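Local coordinates for hypothetical membrane protein (Corynebacterium glutamicum, PDB 6JS9) that binds heme as the N-terminal domain of HtaA and probably takes part in heme transfer within the corynebacterial heme-uptake machinery, at residues A[41-45]-A[46-50]; A[94-98]-A[99-103]. All blocks are in the same frame, centred on the assembly; numbering follows the deposited sequence.

Contact 1. Residues A[41-45]-A[46-50]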
# COMPACT_ATOMS: atom_id res chain seq x y z
N SER A 41 5.34 -8.86 6.26
CA SER A 41 5.06 -10.29 6.31
C SER A 41 3.92 -10.62 5.35
O SER A 41 3.09 -9.76 5.02
CB SER A 41 4.68 -10.76 7.72
OG SER A 41 5.58 -10.27 8.71
N ASP A 42 3.86 -11.89 4.94
CA ASP A 42 2.91 -12.28 3.90
C ASP A 42 1.48 -12.32 4.43
O ASP A 42 0.56 -11.80 3.78
CB ASP A 42 3.30 -13.63 3.31
CG ASP A 42 2.48 -13.98 2.09
OD1 ASP A 42 1.54 -14.80 2.23
OD2 ASP A 42 2.77 -13.41 1.02
N ASN A 43 1.27 -12.93 5.59
CA ASN A 43 -0.04 -12.99 6.25
C ASN A 43 -1.14 -13.40 5.27
O ASN A 43 -2.25 -12.84 5.26
CB ASN A 43 -0.36 -11.65 6.94
CG ASN A 43 -1.61 -11.72 7.80
OD1 ASN A 43 -2.57 -10.98 7.58
ND2 ASN A 43 -1.61 -12.61 8.78
N GLY A 44 -0.83 -14.39 4.44
CA GLY A 44 -1.78 -15.00 3.53
C GLY A 44 -2.04 -14.24 2.25
O GLY A 44 -3.02 -14.55 1.56
N GLY A 45 -1.19 -13.27 1.89
CA GLY A 45 -1.46 -12.36 0.80
C GLY A 45 -2.00 -11.02 1.25
O GLY A 45 -2.03 -10.07 0.46
N ASN A 46 -2.44 -10.93 2.50
CA ASN A 46 -2.85 -9.68 3.11
C ASN A 46 -1.67 -9.11 3.89
O ASN A 46 -1.60 -9.14 5.13
CB ASN A 46 -4.07 -9.91 3.98
CG ASN A 46 -5.16 -10.66 3.25
OD1 ASN A 46 -5.62 -10.24 2.18
ND2 ASN A 46 -5.57 -11.80 3.79
N PHE A 47 -0.71 -8.60 3.11
CA PHE A 47 0.60 -8.19 3.60
C PHE A 47 0.51 -7.38 4.89
O PHE A 47 -0.25 -6.41 4.97
CB PHE A 47 1.31 -7.39 2.53
CG PHE A 47 1.45 -8.13 1.22
CD1 PHE A 47 1.45 -9.52 1.19
CD2 PHE A 47 1.59 -7.44 0.04
CE1 PHE A 47 1.57 -10.21 -0.00
CE2 PHE A 47 1.72 -8.13 -1.17
CZ PHE A 47 1.72 -9.51 -1.17
N ALA A 48 1.29 -7.78 5.89
CA ALA A 48 1.25 -7.21 7.23
C ALA A 48 2.43 -6.26 7.43
O ALA A 48 3.59 -6.67 7.32
CB ALA A 48 1.27 -8.31 8.28
N PHE A 49 2.13 -4.99 7.73
CA PHE A 49 3.13 -3.96 7.99
C PHE A 49 3.02 -3.48 9.44
O PHE A 49 1.94 -3.10 9.89
CB PHE A 49 2.93 -2.77 7.04
CG PHE A 49 2.86 -3.17 5.58
CD1 PHE A 49 4.02 -3.29 4.81
CD2 PHE A 49 1.64 -3.44 4.98
CE1 PHE A 49 3.96 -3.65 3.45
CE2 PHE A 49 1.57 -3.81 3.61
CZ PHE A 49 2.74 -3.92 2.86
N THR A 50 4.18 -3.50 10.18
CA THR A 50 4.19 -3.09 11.58
C THR A 50 4.43 -1.58 11.71
O THR A 50 5.12 -0.99 10.88
CB THR A 50 5.27 -3.84 12.34
OG1 THR A 50 6.56 -3.49 11.81
CG2 THR A 50 5.06 -5.33 12.22

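Contact 2. Residues A[94-98]-A[99-103]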
# COMPACT_ATOMS: atom_id res chain seq x y z
N MET A 94 -0.41 5.53 6.87
CA MET A 94 -1.86 5.66 6.93
C MET A 94 -2.19 6.98 7.61
O MET A 94 -1.74 7.23 8.74
CB MET A 94 -2.48 4.48 7.67
CG MET A 94 -3.91 4.24 7.30
SD MET A 94 -4.41 2.56 7.69
CE MET A 94 -6.16 2.69 7.33
N VAL A 95 -2.93 7.84 6.91
CA VAL A 95 -3.33 9.15 7.41
C VAL A 95 -4.81 9.08 7.76
O VAL A 95 -5.66 8.86 6.88
CB VAL A 95 -3.06 10.26 6.38
CG1 VAL A 95 -3.35 11.65 6.98
CG2 VAL A 95 -1.63 10.19 5.86
N PHE A 96 -5.13 9.28 9.04
CA PHE A 96 -6.49 9.09 9.54
C PHE A 96 -7.23 10.41 9.67
O PHE A 96 -6.67 11.42 10.10
CB PHE A 96 -6.49 8.39 10.91
CG PHE A 96 -5.85 7.04 10.90
CD1 PHE A 96 -4.47 6.91 11.05
CD2 PHE A 96 -6.62 5.89 10.79
CE1 PHE A 96 -3.88 5.67 11.07
CE2 PHE A 96 -6.03 4.65 10.80
CZ PHE A 96 -4.66 4.54 10.95
N ASN A 97 -8.52 10.39 9.32
CA ASN A 97 -9.44 11.51 9.53
C ASN A 97 -10.79 10.89 9.94
O ASN A 97 -11.70 10.71 9.12
CB ASN A 97 -9.54 12.38 8.28
CG ASN A 97 -10.67 13.37 8.33
OD1 ASN A 97 -11.21 13.67 9.40
ND2 ASN A 97 -11.05 13.89 7.17
N GLY A 98 -10.92 10.55 11.23
CA GLY A 98 -12.13 9.91 11.71
C GLY A 98 -12.42 8.55 11.10
O GLY A 98 -11.62 7.62 11.24
N SER A 99 -13.57 8.42 10.44
CA SER A 99 -13.95 7.20 9.72
C SER A 99 -13.30 7.09 8.34
O SER A 99 -13.61 6.14 7.61
CB SER A 99 -15.47 7.14 9.57
OG SER A 99 -16.11 7.18 10.82
N SER A 100 -12.43 8.03 7.97
CA SER A 100 -11.71 8.02 6.71
C SER A 100 -10.21 7.93 6.95
O SER A 100 -9.70 8.42 7.95
CB SER A 100 -11.99 9.29 5.89
OG SER A 100 -13.28 9.26 5.32
N ALA A 101 -9.51 7.32 5.99
CA ALA A 101 -8.06 7.30 5.98
C ALA A 101 -7.57 7.34 4.54
O ALA A 101 -8.32 7.08 3.60
CB ALA A 101 -7.51 6.06 6.70
N GLN A 102 -6.29 7.67 4.38
CA GLN A 102 -5.58 7.56 3.11
C GLN A 102 -4.38 6.64 3.27
O GLN A 102 -3.71 6.67 4.31
CB GLN A 102 -5.12 8.93 2.64
CG GLN A 102 -6.28 9.84 2.34
CD GLN A 102 -5.82 11.19 1.87
OE1 GLN A 102 -5.05 11.87 2.56
NE2 GLN A 102 -6.30 11.59 0.70
N LEU A 103 -4.12 5.82 2.27
CA LEU A 103 -2.93 4.99 2.23
C LEU A 103 -1.92 5.66 1.32
O LEU A 103 -2.17 5.83 0.13
CB LEU A 103 -3.26 3.58 1.73
CG LEU A 103 -3.99 2.64 2.67
CD1 LEU A 103 -4.43 1.35 1.96
CD2 LEU A 103 -3.12 2.31 3.88

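Contact 1. Residues A[41-45]-A[46-50]
S41 and A48 meet backbone to backbone across a short loop, forming a single antiparallel, hydrogen-bonded pair that illustrates how one bridge can close a glycine-rich turn. S41 N reaches A48 O at 3.0 Å, with the donor in the carbonyl plane, and A48 N returns to S41 O at 2.8 Å. S41 O also receives a CA-H...O contact from F47. On one side of this bridge the CB of N43 leans over the methyl of A48, the two carbons 4.0 Å apart.

The tight part lies around F47, a buried residue. With CG beside the backbone N and opposite the carbonyl carbon (chi1 -56°), the ring swings back to lie against G45 and D42. G45 O sits 3.5 Å above one face of the F47 ring, displaced toward the rim, while D42 O approaches the edge near the ring plane. The D42 carboxylate comes in at a slant: its OD2 stands 3.6 Å from F47 CE1, with the two planes 53° apart. Beyond the loop the same phenyl packs on V72, I34 and L36, so it joins the turn to the strands 33-37 and 63-79.

The outer part of the loop is looser. N43, G44 and N46 are exposed, as is D42 although its OD2 reaches the ring, and the bonds within the turn are mostly weak. D42 OD1 accepts weak bonds from G44 N and G45 N, the former in the manner of an Asx turn, and N46 N makes a weak bond to N43 O at 3.4 Å. A firmer one runs from G45 N to D42 O at 3.0 Å. The positive phi values at N43, G44 and G45 suit this tight reversal. The whole is a hairpin-like loop, with a beta turn at D42-G45, leading into strand 48-58 of the HtaA domain.

Contact 2. Residues A[94-98]-A[99-103]
M94 reaches diagonally across the strand pair toward A101, its CE 3.7 Å from the A101 methyl, and so shows how side chains on one face of a hairpin interlock along diagonals as well as between direct partners. CG lies opposite the backbone N (chi1 -156°) and the chain stays extended beyond it, which carries the thioether out from its own strand and somewhat toward the turn, to end beside A101. Along the way the M94 shaft lies slantwise to L103, whose CD2 branch is 4.0 Å from M94 CG and equally near SD.

F96 also meets A101. Its CD2 stands 4.2 Å from A101 CB, and the methyl meets the ring obliquely, neither squarely over it nor in its plane. The small A101 methyl thus touches both the methionine tip and the phenyl. All four side chains, M94, F96, A101 and L103, are buried on this face, where L149 of strand 146-155 packs on both M94 and F96.

The reverse face carries V95, N97, S100 and Q102, which are wholly or partly exposed; V95 and Q102 stand side by side, with their CB atoms 4.5 Å apart. Between the faces two hydrogen-bonded pairs fix the register. V95 N meets Q102 O at 3.0 Å and Q102 N meets V95 O at 2.8 Å, each donor in the carbonyl plane. Nearer the turn, N97 N reaches S100 O at 2.7 Å, whereas S100 N approaches N97 O from well above the carbonyl plane, 53° out of it.

G98 takes the positive phi required at the first corner, and S99 occupies the second, so N97 to S100 forms a type II' beta turn: a classic two-residue beta hairpin joining strands 82-97 and 100-110.

Both contacts are chain reversals in one antiparallel sheet, their centres about 20 Å apart and their nearest atoms about 8 Å apart. Strand 63-79 lies between the strands they serve, pairing with 48-58 on one side and 82-97 on the other; F68 touches both F49 of contact 1 and M94 of contact 2. Contact 1 is mainly surface loop, held by a lone bridge and several weak polar bonds, with one buried aromatic ring. Contact 2 is a regular hairpin whose firm backbone bonds separate an apolar, buried face from a more polar, exposed one. Neither touches the heme: the F47 side chain lies about 13 Å from it, and contact 2 is away from the heme-binding residues.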